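Local coordinates for putative major capsid protein (Cafeteriavirus-dependent mavirus, PDB 6G44) that probably forms the outer capsid shell of the virophage, as a double jelly-roll major capsid protein whose three copies associate into a trimer, at residues S78-I83 with S195-F200; I96-F101 with N240-A245; D147-N152 with F348-L353; N160-Q165 with M174-G179. All blocks are in the same frame, centred on the assembly; numbering follows the deposited sequence.

Contact 1: S78-I83 with S195-F200; sequences SFTAEI and SVKIDF
The two strands run antiparallel, their short axes 4.6 Å apart at closest and their N-to-C directions at 164°, and F79, A81 and I83 form hydrogen-bonded pairs with F200, I198 and V196, so that six N-H...O bonds join the backbones. The straightest is F200 N to F79 O, 2.9 Å, with the donor nearly along the C=O axis. Between these pairs lie the non-hydrogen-bonded ones, T80 with D199 and E82 with K197, whose side chains share the more exposed face. T80 OG1, beside the backbone N, donates to D199 OD1 over 2.7 Å and meets it from above the carboxylate plane; the same oxygen is also hydrogen-bonded to NE2 of H187, which pairs with the other side of strand 195-205. E82 is fully extended and crosses K197 obliquely, aliphatic stem on stem. Their charges do not close into a salt bridge, E82 OE2 and K197 NZ standing 4.4 Å apart; instead a water donates to OE2 and accepts from NZ. The other face is apolar. F79 CG sits in the crowded position between backbone N and carbonyl carbon (chi1 56°), which brings the ring alongside F200: F200 CB lies over one face of it, 4.1 Å from the F79 ring centroid, while the two rings, 28° apart in plane, slide past one another with little overlap. A81 CB meets the edge of the F200 ring, and V196 CG1 lies 4.0 Å from I83 CB. This apolar face packs on strands 96-98 and 242-244, and such a two-faced antiparallel pair is consistent with the double jelly-roll fold.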
loop_
_atom_site.group_PDB
_atom_site.type_symbol
_atom_site.label_atom_id
_atom_site.label_comp_id
_atom_site.label_asym_id
_atom_site.label_seq_id
_atom_site.Cartn_x
_atom_site.Cartn_y
_atom_site.Cartn_z
ATOM N N SER C 78 -16.224 25.862 4.951
ATOM C CA SER C 78 -16.384 26.284 3.589
ATOM C C SER C 78 -16.010 27.749 3.485
ATOM O O SER C 78 -16.246 28.514 4.417
ATOM C CB SER C 78 -17.788 26.025 3.068
ATOM O OG SER C 78 -18.728 26.786 3.748
ATOM N N PHE C 79 -15.380 28.113 2.382
ATOM C CA PHE C 79 -14.989 29.500 2.176
ATOM C C PHE C 79 -14.612 29.706 0.738
ATOM O O PHE C 79 -14.447 28.744 -0.030
ATOM C CB PHE C 79 -13.809 29.854 3.077
ATOM C CG PHE C 79 -12.605 28.944 2.888
ATOM C CD1 PHE C 79 -11.643 29.225 1.924
ATOM C CD2 PHE C 79 -12.479 27.780 3.644
ATOM C CE1 PHE C 79 -10.549 28.378 1.742
ATOM C CE2 PHE C 79 -11.393 26.925 3.465
ATOM C CZ PHE C 79 -10.440 27.233 2.511
ATOM N N THR C 80 -14.441 30.974 0.376
ATOM C CA THR C 80 -13.909 31.364 -0.910
ATOM C C THR C 80 -12.556 32.020 -0.680
ATOM O O THR C 80 -12.427 32.867 0.194
ATOM C CB THR C 80 -14.859 32.341 -1.643
ATOM O OG1 THR C 80 -16.117 31.698 -1.875
ATOM C CG2 THR C 80 -14.267 32.809 -2.958
ATOM N N ALA C 81 -11.534 31.588 -1.415
ATOM C CA ALA C 81 -10.213 32.208 -1.419
ATOM C C ALA C 81 -10.012 32.952 -2.716
ATOM O O ALA C 81 -10.203 32.380 -3.793
ATOM C CB ALA C 81 -9.133 31.152 -1.263
ATOM N N GLU C 82 -9.603 34.222 -2.608
ATOM C CA GLU C 82 -9.196 35.002 -3.770
ATOM C C GLU C 82 -7.692 35.155 -3.747
ATOM O O GLU C 82 -7.147 35.673 -2.788
ATOM C CB GLU C 82 -9.851 36.393 -3.777
ATOM C CG GLU C 82 -9.483 37.184 -5.032
ATOM C CD GLU C 82 -10.207 38.518 -5.170
ATOM O OE1 GLU C 82 -10.098 39.110 -6.256
ATOM O OE2 GLU C 82 -10.847 38.978 -4.216
ATOM N N ILE C 83 -7.031 34.671 -4.799
ATOM C CA ILE C 83 -5.578 34.723 -4.911
ATOM C C ILE C 83 -5.227 35.771 -5.953
ATOM O O ILE C 83 -5.652 35.659 -7.107
ATOM C CB ILE C 83 -4.979 33.361 -5.362
ATOM C CG1 ILE C 83 -5.425 32.271 -4.388
ATOM C CG2 ILE C 83 -3.479 33.502 -5.497
ATOM C CD1 ILE C 83 -5.140 30.858 -4.869
ATOM N N SER C 195 -5.910 37.236 -11.050
ATOM C CA SER C 195 -6.440 36.679 -9.818
ATOM C C SER C 195 -7.404 35.550 -10.117
ATOM O O SER C 195 -7.928 35.438 -11.222
ATOM C CB SER C 195 -7.123 37.752 -8.994
ATOM O OG SER C 195 -8.222 38.317 -9.697
ATOM N N VAL C 196 -7.644 34.713 -9.105
ATOM C CA VAL C 196 -8.602 33.627 -9.219
ATOM C C VAL C 196 -9.385 33.518 -7.907
ATOM O O VAL C 196 -8.840 33.808 -6.850
ATOM C CB VAL C 196 -7.875 32.308 -9.603
ATOM C CG1 VAL C 196 -6.998 31.788 -8.475
ATOM C CG2 VAL C 196 -8.851 31.235 -10.051
ATOM N N LYS C 197 -10.656 33.122 -8.004
ATOM C CA LYS C 197 -11.463 32.832 -6.821
ATOM C C LYS C 197 -11.817 31.355 -6.859
ATOM O O LYS C 197 -12.285 30.861 -7.871
ATOM C CB LYS C 197 -12.739 33.682 -6.758
ATOM C CG LYS C 197 -12.495 35.096 -6.288
ATOM C CD LYS C 197 -13.799 35.890 -6.250
ATOM C CE LYS C 197 -13.574 37.296 -5.720
ATOM N NZ LYS C 197 -14.897 37.960 -5.507
ATOM N N ILE C 198 -11.597 30.694 -5.733
ATOM C CA ILE C 198 -11.886 29.257 -5.590
ATOM C C ILE C 198 -12.702 29.036 -4.308
ATOM O O ILE C 198 -12.299 29.472 -3.219
ATOM C CB ILE C 198 -10.590 28.407 -5.529
ATOM C CG1 ILE C 198 -9.694 28.758 -6.703
ATOM C CG2 ILE C 198 -10.939 26.909 -5.511
ATOM C CD1 ILE C 198 -8.326 28.131 -6.674
ATOM N N ASP C 199 -13.823 28.346 -4.441
ATOM C CA ASP C 199 -14.613 27.887 -3.310
ATOM C C ASP C 199 -14.044 26.538 -2.867
ATOM O O ASP C 199 -13.728 25.680 -3.710
ATOM C CB ASP C 199 -16.080 27.682 -3.685
ATOM C CG ASP C 199 -16.725 28.918 -4.293
ATOM O OD1 ASP C 199 -16.243 30.052 -4.033
ATOM O OD2 ASP C 199 -17.710 28.744 -5.044
ATOM N N PHE C 200 -13.917 26.359 -1.571
ATOM C CA PHE C 200 -13.456 25.094 -0.951
ATOM C C PHE C 200 -14.453 24.620 0.103
ATOM O O PHE C 200 -15.072 25.437 0.805
ATOM C CB PHE C 200 -12.136 25.296 -0.223
ATOM C CG PHE C 200 -10.957 25.594 -1.104
ATOM C CD1 PHE C 200 -10.176 24.570 -1.590
ATOM C CD2 PHE C 200 -10.598 26.901 -1.409
ATOM C CE1 PHE C 200 -9.081 24.831 -2.353
ATOM C CE2 PHE C 200 -9.509 27.174 -2.208
ATOM C CZ PHE C 200 -8.719 26.132 -2.664
HETATM O O HOH W 1 -10.456 37.055 -8.881
HETATM O O HOH W 2 -13.471 40.564 -5.396
#

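Contact 2: I96-F101 with N240-A245; sequences IGLKSF and NMIGIA
G97 and G243 face each other as a hydrogen-bonded antiparallel pair: G97 N donates to G243 O at 3.0 Å and G243 N returns a bond to G97 O at 2.9 Å. Both donors stand above the plane of the carbonyl they address. The two short strands run at 147° to each other. A third backbone bond, K99 N to M241 O at 2.9 Å, extends the pairing to the last residue of helix 238-241, just where the chain turns from helix to strand at I242. Side chains flank the glycine pair. I96 and I244 lie alongside each other on one face, CD1 of I96 reaching CG2 of I244 at 3.9 Å; L98 and I242 cross obliquely and meet tip to tip, L98 CD2 to I242 CD1, 3.8 Å. K99 runs extended past the helix end, its CE 3.3 Å from I242 O, a buried carbonyl oxygen with no polar partner in the model. K99 NZ goes on to E239 O and K347 O, so two backbone oxygens hold a charge that the helix C-terminus would probably also favour. In the next shell, L98 is bonded through its backbone to R176, and N240 O receives R105 NE. Beyond that, I96 and L98 pack on I198 and F200 of strand 195-205, and I242 and I244 on A81 and I83 of strand 74-84, so this two-stranded sheet lies against the buried face of the larger one, while F101 leads off against L139 and L142 of helix 136-142.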
loop_
_atom_site.group_PDB
_atom_site.type_symbol
_atom_site.label_atom_id
_atom_site.label_comp_id
_atom_site.label_asym_id
_atom_site.label_seq_id
_atom_site.Cartn_x
_atom_site.Cartn_y
_atom_site.Cartn_z
ATOM N N ILE C 96 -2.381 24.780 -7.464
ATOM C CA ILE C 96 -3.147 25.325 -6.342
ATOM C C ILE C 96 -3.782 24.185 -5.558
ATOM O O ILE C 96 -4.352 23.252 -6.150
ATOM C CB ILE C 96 -4.302 26.251 -6.832
ATOM C CG1 ILE C 96 -3.781 27.375 -7.731
ATOM C CG2 ILE C 96 -5.072 26.840 -5.655
ATOM C CD1 ILE C 96 -2.795 28.309 -7.067
ATOM N N GLY C 97 -3.717 24.274 -4.249
ATOM C CA GLY C 97 -4.419 23.347 -3.387
ATOM C C GLY C 97 -4.428 23.828 -1.979
ATOM O O GLY C 97 -4.356 25.043 -1.709
ATOM N N LEU C 98 -4.472 22.881 -1.046
ATOM C CA LEU C 98 -4.435 23.174 0.369
ATOM C C LEU C 98 -3.201 22.584 1.044
ATOM O O LEU C 98 -2.656 21.568 0.578
ATOM C CB LEU C 98 -5.713 22.678 1.060
ATOM C CG LEU C 98 -7.029 23.237 0.533
ATOM C CD1 LEU C 98 -8.221 22.589 1.204
ATOM C CD2 LEU C 98 -7.112 24.750 0.678
ATOM N N LYS C 99 -2.773 23.221 2.130
ATOM C CA LYS C 99 -1.710 22.680 2.983
ATOM C C LYS C 99 -2.203 21.425 3.691
ATOM O O LYS C 99 -3.412 21.164 3.723
ATOM C CB LYS C 99 -1.198 23.750 3.954
ATOM C CG LYS C 99 -0.495 24.893 3.222
ATOM C CD LYS C 99 0.171 25.856 4.174
ATOM C CE LYS C 99 0.909 26.956 3.435
ATOM N NZ LYS C 99 1.623 27.830 4.387
ATOM N N SER C 100 -1.271 20.621 4.212
ATOM C CA SER C 100 -1.602 19.393 4.943
ATOM C C SER C 100 -2.452 19.699 6.183
ATOM O O SER C 100 -2.076 20.546 6.978
ATOM C CB SER C 100 -0.300 18.688 5.354
ATOM O OG SER C 100 0.526 18.456 4.210
ATOM N N PHE C 101 -3.554 18.996 6.360
ATOM C CA PHE C 101 -4.411 19.133 7.563
ATOM C C PHE C 101 -4.821 20.594 7.786
ATOM O O PHE C 101 -4.537 21.176 8.837
ATOM C CB PHE C 101 -3.759 18.515 8.812
ATOM C CG PHE C 101 -3.240 17.130 8.551
ATOM C CD1 PHE C 101 -4.113 16.081 8.579
ATOM C CD2 PHE C 101 -1.924 16.912 8.172
ATOM C CE1 PHE C 101 -3.708 14.810 8.257
ATOM C CE2 PHE C 101 -1.505 15.628 7.824
ATOM C CZ PHE C 101 -2.402 14.582 7.865
ATOM N N ASN C 240 -2.363 29.457 6.790
ATOM C CA ASN C 240 -2.644 28.167 7.395
ATOM C C ASN C 240 -3.251 27.153 6.456
ATOM O O ASN C 240 -2.995 25.955 6.623
ATOM C CB ASN C 240 -3.467 28.348 8.658
ATOM C CG ASN C 240 -2.645 28.957 9.773
ATOM O OD1 ASN C 240 -1.423 28.824 9.801
ATOM N ND2 ASN C 240 -3.311 29.619 10.707
ATOM N N MET C 241 -3.989 27.593 5.463
ATOM C CA MET C 241 -4.805 26.699 4.612
ATOM C C MET C 241 -4.328 26.532 3.181
ATOM O O MET C 241 -4.475 25.459 2.643
ATOM C CB MET C 241 -6.269 27.166 4.566
ATOM C CG MET C 241 -6.925 27.209 5.919
ATOM S SD MET C 241 -8.699 27.439 5.833
ATOM C CE MET C 241 -8.801 29.025 5.040
ATOM N N ILE C 242 -3.875 27.603 2.525
ATOM C CA ILE C 242 -3.712 27.658 1.097
ATOM C C ILE C 242 -2.285 27.341 0.667
ATOM O O ILE C 242 -1.324 27.881 1.182
ATOM C CB ILE C 242 -4.130 29.069 0.576
ATOM C CG1 ILE C 242 -5.578 29.383 1.010
ATOM C CG2 ILE C 242 -3.944 29.196 -0.934
ATOM C CD1 ILE C 242 -6.649 28.525 0.352
ATOM N N GLY C 243 -2.184 26.417 -0.277
ATOM C CA GLY C 243 -0.931 26.113 -0.943
ATOM C C GLY C 243 -0.858 26.531 -2.387
ATOM O O GLY C 243 -1.808 26.326 -3.153
ATOM N N ILE C 244 0.282 27.138 -2.759
ATOM C CA ILE C 244 0.545 27.606 -4.123
ATOM C C ILE C 244 1.931 27.118 -4.499
ATOM O O ILE C 244 2.890 27.376 -3.784
ATOM C CB ILE C 244 0.453 29.157 -4.254
ATOM C CG1 ILE C 244 -0.921 29.651 -3.773
ATOM C CG2 ILE C 244 0.692 29.542 -5.697
ATOM C CD1 ILE C 244 -1.047 31.157 -3.654
ATOM N N ALA C 245 2.014 26.379 -5.607
ATOM C CA ALA C 245 3.290 25.892 -6.123
ATOM C C ALA C 245 4.292 27.035 -6.313
ATOM O O ALA C 245 3.929 28.164 -6.676
ATOM C CB ALA C 245 3.103 25.156 -7.424
#

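Contact 3: D147-N152 with F348-L353; sequences DVDEYN and FAPDQL. With GOL (glycerol), chain B.
D149 OD2 accepts two bonds from a glycerol, probably left from crystallisation: a short one from O2 at 2.7 Å and a weak one from O3. The other carboxylate oxygen, OD1, forms a salt bridge with R176, so both oxygens of this partly exposed acid have partners. D149 N also donates to glycerol O1, almost straight at 175° and 2.9 Å. Glycerol O2 in turn accepts from D351 N at 3.0 Å, which makes it a polar link between the two loops. P350 sits between these groups, its CB 3.3 Å from D149 OD2, with its CD beside N152 O. Farther along, N152 CG takes the crowded position between backbone N and carbonyl carbon (chi1 76°), and N152 ND2 donates to Q352 OE1 at 2.9 Å, the acceptor in the plane of the N152 amide. The amide planes are 65° apart. Q352, bent at chi2, spends its NE2 on its neighbour's carbonyl, L353 O, which fixes the rotation of the amide. A water donates to both N152 O and P350 O. This is a loop-to-loop junction with the glycerol lodged between the loops, joining the long loop after helix 136-142 to the connection between strands 334-341 and 355-363.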
loop_
_atom_site.group_PDB
_atom_site.type_symbol
_atom_site.label_atom_id
_atom_site.label_comp_id
_atom_site.label_asym_id
_atom_site.label_seq_id
_atom_site.Cartn_x
_atom_site.Cartn_y
_atom_site.Cartn_z
ATOM N N ASP C 147 -1.443 14.118 2.592
ATOM C CA ASP C 147 -0.078 14.001 2.092
ATOM C C ASP C 147 0.794 15.058 2.755
ATOM O O ASP C 147 0.370 16.233 2.830
ATOM C CB ASP C 147 -0.083 14.163 0.571
ATOM C CG ASP C 147 1.294 14.151 -0.028
ATOM O OD1 ASP C 147 1.896 15.251 -0.124
ATOM O OD2 ASP C 147 1.771 13.064 -0.421
ATOM N N VAL C 148 1.983 14.656 3.220
ATOM C CA VAL C 148 2.930 15.517 3.903
ATOM C C VAL C 148 4.086 15.830 2.963
ATOM O O VAL C 148 4.659 14.916 2.341
ATOM C CB VAL C 148 3.402 14.845 5.212
ATOM C CG1 VAL C 148 4.534 15.605 5.855
ATOM C CG2 VAL C 148 2.246 14.676 6.191
ATOM N N ASP C 149 4.458 17.105 2.882
ATOM C CA ASP C 149 5.512 17.539 1.969
ATOM C C ASP C 149 6.857 16.912 2.323
ATOM O O ASP C 149 7.277 16.843 3.491
ATOM C CB ASP C 149 5.726 19.048 2.056
ATOM C CG ASP C 149 4.549 19.851 1.551
ATOM O OD1 ASP C 149 3.866 19.414 0.633
ATOM O OD2 ASP C 149 4.341 20.970 2.082
ATOM N N GLU C 150 7.561 16.444 1.287
ATOM C CA GLU C 150 8.895 15.891 1.462
ATOM C C GLU C 150 9.988 16.920 1.304
ATOM O O GLU C 150 11.050 16.768 1.914
ATOM C CB GLU C 150 9.116 14.743 0.472
ATOM C CG GLU C 150 8.171 13.568 0.689
ATOM C CD GLU C 150 6.822 13.656 -0.017
ATOM O OE1 GLU C 150 6.568 14.668 -0.721
ATOM O OE2 GLU C 150 6.026 12.693 0.146
ATOM N N TYR C 151 9.753 17.913 0.444
ATOM C CA TYR C 151 10.768 18.913 0.089
ATOM C C TYR C 151 10.236 20.326 0.358
ATOM O O TYR C 151 9.037 20.531 0.540
ATOM C CB TYR C 151 11.257 18.738 -1.350
ATOM C CG TYR C 151 11.666 17.316 -1.638
ATOM C CD1 TYR C 151 12.850 16.795 -1.141
ATOM C CD2 TYR C 151 10.833 16.457 -2.324
ATOM C CE1 TYR C 151 13.183 15.474 -1.352
ATOM C CE2 TYR C 151 11.156 15.122 -2.525
ATOM C CZ TYR C 151 12.331 14.644 -2.023
ATOM O OH TYR C 151 12.623 13.306 -2.227
ATOM N N ASN C 152 11.139 21.297 0.327
ATOM C CA ASN C 152 10.792 22.645 0.724
ATOM C C ASN C 152 10.240 23.518 -0.419
ATOM O O ASN C 152 9.944 24.694 -0.184
ATOM C CB ASN C 152 11.982 23.310 1.424
ATOM C CG ASN C 152 13.074 23.744 0.473
ATOM O OD1 ASN C 152 13.188 23.271 -0.652
ATOM N ND2 ASN C 152 13.928 24.646 0.962
ATOM N N PHE C 348 2.851 30.586 1.273
ATOM C CA PHE C 348 2.029 29.492 0.722
ATOM C C PHE C 348 2.854 28.279 0.317
ATOM O O PHE C 348 2.388 27.433 -0.426
ATOM C CB PHE C 348 1.141 30.032 -0.410
ATOM C CG PHE C 348 0.414 31.287 -0.005
ATOM C CD1 PHE C 348 -0.558 31.240 0.953
ATOM C CD2 PHE C 348 0.774 32.524 -0.534
ATOM C CE1 PHE C 348 -1.186 32.386 1.386
ATOM C CE2 PHE C 348 0.145 33.681 -0.094
ATOM C CZ PHE C 348 -0.816 33.613 0.863
ATOM N N ALA C 349 4.069 28.229 0.842
ATOM C CA ALA C 349 5.063 27.178 0.563
ATOM C C ALA C 349 5.134 26.174 1.691
ATOM O O ALA C 349 4.580 26.384 2.761
ATOM C CB ALA C 349 6.429 27.829 0.384
ATOM N N PRO C 350 5.817 25.039 1.453
ATOM C CA PRO C 350 6.018 24.073 2.535
ATOM C C PRO C 350 6.692 24.664 3.765
ATOM O O PRO C 350 7.534 25.572 3.670
ATOM C CB PRO C 350 6.938 23.035 1.884
ATOM C CG PRO C 350 6.597 23.095 0.427
ATOM C CD PRO C 350 6.434 24.564 0.200
ATOM N N ASP C 351 6.318 24.156 4.923
ATOM C CA ASP C 351 7.035 24.497 6.164
ATOM C C ASP C 351 8.480 23.998 6.105
ATOM O O ASP C 351 8.768 22.946 5.541
ATOM C CB ASP C 351 6.323 23.926 7.402
ATOM C CG ASP C 351 5.131 24.758 7.850
ATOM O OD1 ASP C 351 5.018 25.935 7.487
ATOM O OD2 ASP C 351 4.366 24.233 8.687
ATOM N N GLN C 352 9.389 24.768 6.691
ATOM C CA GLN C 352 10.802 24.445 6.699
ATOM C C GLN C 352 11.297 24.080 8.094
ATOM O O GLN C 352 11.124 24.840 9.061
ATOM C CB GLN C 352 11.592 25.646 6.207
ATOM C CG GLN C 352 13.085 25.410 6.112
ATOM C CD GLN C 352 13.424 24.553 4.917
ATOM O OE1 GLN C 352 13.391 25.039 3.778
ATOM N NE2 GLN C 352 13.700 23.283 5.148
ATOM N N LEU C 353 11.920 22.916 8.181
ATOM C CA LEU C 353 12.653 22.475 9.344
ATOM C C LEU C 353 14.112 22.370 8.933
ATOM O O LEU C 353 14.440 22.347 7.744
ATOM C CB LEU C 353 12.167 21.114 9.830
ATOM C CG LEU C 353 10.661 20.954 10.042
ATOM C CD1 LEU C 353 10.316 19.507 10.391
ATOM C CD2 LEU C 353 10.131 21.876 11.141
HETATM C C1 GOL B . 3.474 19.746 5.629
HETATM O O1 GOL B . 3.085 19.131 4.406
HETATM C C2 GOL B . 3.497 21.292 5.532
HETATM O O2 GOL B . 4.586 21.743 4.679
HETATM C C3 GOL B . 2.099 21.899 5.233
HETATM O O3 GOL B . 1.494 21.569 3.967
HETATM O O HOH W 3 9.674 26.200 2.047
#

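Contact 4: N160-Q165 with M174-G179; sequences NNPYRQ and MSRGLG. With SO4 (sulfate ion), chain K.
Backbone and hydroxyl bonds set the frame. A type I turn from N161 to R164, with N161 OD1 accepting from Y163 N as an Asx turn, presents P162 O to R176 N at 2.7 Å, the donor on a lone pair in the carbonyl plane. S175 OG, anti to its backbone N (chi1 177°), donates to R164 O over 2.8 Å, nearly along the C=O axis, and accepts from G177 N at 2.9 Å. One hydroxyl thus ties the turn to the chain beside it. A water donates to Y163 O and accepts from L178 N. The arginine bonds centre on R176, whose chain bends at chi3 (-53°): R176 NH2 donates to Y163 OH at 3.0 Å, the hydroxyl lying at the edge of the guanidinium, in its plane, and ring and guanidinium planes standing 87° apart. NE bonds to L98 O and NH1 to D147 O, with D149 the salt-bridge partner. R164 is held by E168 O at NH2 and M159 O at NH1; its NH1 also donates to O2 of a sulfate, probably from the crystallisation liquor, which R164 of a neighbouring subunit binds too. By packing, P162 lays CB and CG over one face of the R176 guanidinium, P162 CG 3.6 Å from R176 NH2, while CG also lies over the centre of the Y163 ring. A type I turn with its Asx turn, beside the ST turn of S175, thus packs round R176 in the long loop between helix 136-142 and strand 183-186, which reaches the trimer interface.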
loop_
_atom_site.group_PDB
_atom_site.type_symbol
_atom_site.label_atom_id
_atom_site.label_comp_id
_atom_site.label_asym_id
_atom_site.label_seq_id
_atom_site.Cartn_x
_atom_site.Cartn_y
_atom_site.Cartn_z
ATOM N N ASN C 160 6.436 14.643 -8.139
ATOM C CA ASN C 160 6.059 14.625 -6.720
ATOM C C ASN C 160 5.493 16.008 -6.391
ATOM O O ASN C 160 6.192 16.935 -5.940
ATOM C CB ASN C 160 7.220 14.276 -5.808
ATOM C CG ASN C 160 6.757 14.127 -4.365
ATOM O OD1 ASN C 160 5.742 13.497 -4.130
ATOM N ND2 ASN C 160 7.463 14.744 -3.414
ATOM N N ASN C 161 4.198 16.133 -6.630
ATOM C CA ASN C 161 3.518 17.430 -6.561
ATOM C C ASN C 161 2.146 17.208 -5.961
ATOM O O ASN C 161 1.248 16.727 -6.650
ATOM C CB ASN C 161 3.383 18.024 -7.974
ATOM C CG ASN C 161 2.514 19.257 -8.007
ATOM O OD1 ASN C 161 2.195 19.821 -6.956
ATOM N ND2 ASN C 161 2.099 19.681 -9.219
ATOM N N PRO C 162 1.959 17.594 -4.696
ATOM C CA PRO C 162 0.669 17.376 -4.049
ATOM C C PRO C 162 -0.448 18.260 -4.626
ATOM O O PRO C 162 -1.605 18.025 -4.328
ATOM C CB PRO C 162 0.938 17.714 -2.589
ATOM C CG PRO C 162 2.006 18.728 -2.652
ATOM C CD PRO C 162 2.882 18.328 -3.803
ATOM N N TYR C 163 -0.116 19.234 -5.487
ATOM C CA TYR C 163 -1.187 20.011 -6.143
ATOM C C TYR C 163 -1.590 19.479 -7.493
ATOM O O TYR C 163 -2.417 20.087 -8.162
ATOM C CB TYR C 163 -0.846 21.520 -6.144
ATOM C CG TYR C 163 -0.483 22.006 -4.758
ATOM C CD1 TYR C 163 -1.210 21.621 -3.618
ATOM C CD2 TYR C 163 0.624 22.845 -4.550
ATOM C CE1 TYR C 163 -0.830 22.005 -2.346
ATOM C CE2 TYR C 163 0.994 23.252 -3.276
ATOM C CZ TYR C 163 0.275 22.837 -2.175
ATOM O OH TYR C 163 0.608 23.164 -0.885
ATOM N N ARG C 164 -1.152 18.249 -7.814
ATOM C CA ARG C 164 -1.654 17.592 -9.005
ATOM C C ARG C 164 -3.163 17.382 -8.656
ATOM O O ARG C 164 -3.560 16.935 -7.572
ATOM C CB ARG C 164 -1.025 16.192 -9.135
ATOM C CG ARG C 164 0.328 16.249 -9.853
ATOM C CD ARG C 164 1.230 15.025 -9.666
ATOM N NE ARG C 164 0.722 13.855 -10.396
ATOM C CZ ARG C 164 1.198 12.615 -10.338
ATOM N NH1 ARG C 164 2.252 12.292 -9.594
ATOM N NH2 ARG C 164 0.607 11.665 -11.036
ATOM N N GLN C 165 -3.974 17.718 -9.649
ATOM C CA GLN C 165 -5.419 17.507 -9.502
ATOM C C GLN C 165 -5.754 16.023 -9.599
ATOM O O GLN C 165 -4.879 15.189 -9.872
ATOM C CB GLN C 165 -6.174 18.358 -10.485
ATOM C CG GLN C 165 -5.993 18.087 -11.926
ATOM C CD GLN C 165 -6.881 19.040 -12.748
ATOM O OE1 GLN C 165 -7.588 18.614 -13.636
ATOM N NE2 GLN C 165 -6.789 20.352 -12.468
ATOM N N MET C 174 -2.055 10.913 -2.350
ATOM C CA MET C 174 -0.882 11.733 -2.646
ATOM C C MET C 174 -1.246 13.190 -2.874
ATOM O O MET C 174 -0.369 14.067 -2.891
ATOM C CB MET C 174 -0.189 11.249 -3.938
ATOM C CG MET C 174 0.377 9.839 -3.864
ATOM S SD MET C 174 1.711 9.762 -2.670
ATOM C CE MET C 174 0.833 9.077 -1.275
ATOM N N SER C 175 -2.533 13.443 -3.098
ATOM C CA SER C 175 -2.970 14.761 -3.573
ATOM C C SER C 175 -3.666 15.618 -2.513
ATOM O O SER C 175 -4.589 15.164 -1.836
ATOM C CB SER C 175 -3.921 14.576 -4.758
ATOM O OG SER C 175 -4.429 15.862 -5.192
ATOM N N ARG C 176 -3.235 16.887 -2.428
ATOM C CA ARG C 176 -3.966 17.972 -1.747
ATOM C C ARG C 176 -4.524 18.978 -2.755
ATOM O O ARG C 176 -4.872 20.120 -2.388
ATOM C CB ARG C 176 -3.035 18.681 -0.764
ATOM C CG ARG C 176 -2.335 17.770 0.231
ATOM C CD ARG C 176 -1.673 18.513 1.400
ATOM N NE ARG C 176 -0.757 19.580 0.960
ATOM C CZ ARG C 176 0.567 19.477 0.791
ATOM N NH1 ARG C 176 1.218 18.329 0.992
ATOM N NH2 ARG C 176 1.251 20.523 0.355
ATOM N N GLY C 177 -4.643 18.538 -4.004
ATOM C CA GLY C 177 -5.023 19.409 -5.110
ATOM C C GLY C 177 -6.508 19.420 -5.340
ATOM O O GLY C 177 -7.282 18.762 -4.635
ATOM N N LEU C 178 -6.896 20.149 -6.377
ATOM C CA LEU C 178 -8.312 20.306 -6.704
ATOM C C LEU C 178 -8.852 19.040 -7.344
ATOM O O LEU C 178 -8.095 18.252 -7.927
ATOM C CB LEU C 178 -8.501 21.494 -7.634
ATOM C CG LEU C 178 -7.915 22.816 -7.127
ATOM C CD1 LEU C 178 -8.076 23.904 -8.190
ATOM C CD2 LEU C 178 -8.491 23.210 -5.785
ATOM N N GLY C 179 -10.145 18.801 -7.221
ATOM C CA GLY C 179 -10.771 17.734 -7.987
ATOM C C GLY C 179 -10.322 16.338 -7.577
ATOM O O GLY C 179 -10.284 15.449 -8.403
HETATM S S SO4 K . 3.197 8.781 -11.379
HETATM O O1 SO4 K . 3.704 9.508 -12.570
HETATM O O2 SO4 K . 3.430 9.575 -10.132
HETATM O O3 SO4 K . 3.933 7.479 -11.310
HETATM O O4 SO4 K . 1.730 8.571 -11.600
HETATM O O HOH W 4 -4.819 21.368 -8.026
#

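Overall arrangement
The four contacts run from a sheet into the loops beside it. Contacts 1 and 2 have centres about 12 Å apart and share an apolar interior, F79 CZ meeting M241 CE at 3.5 Å and I198 CD1 meeting I96 CG2 at 3.6 Å. Contact 4, which is enclosed in sequence by each of the other three, lies about 10 Å from contact 2, centre to centre, and touches contact 1 through L178. R176 is the hub, linking contacts 2, 3 and 4. S100 OG of contact 2 joins contact 3 through D147 O (2.6 Å) and also binds the glycerol. Contacts 1 and 3 do not touch, their nearest atoms about 7 Å apart.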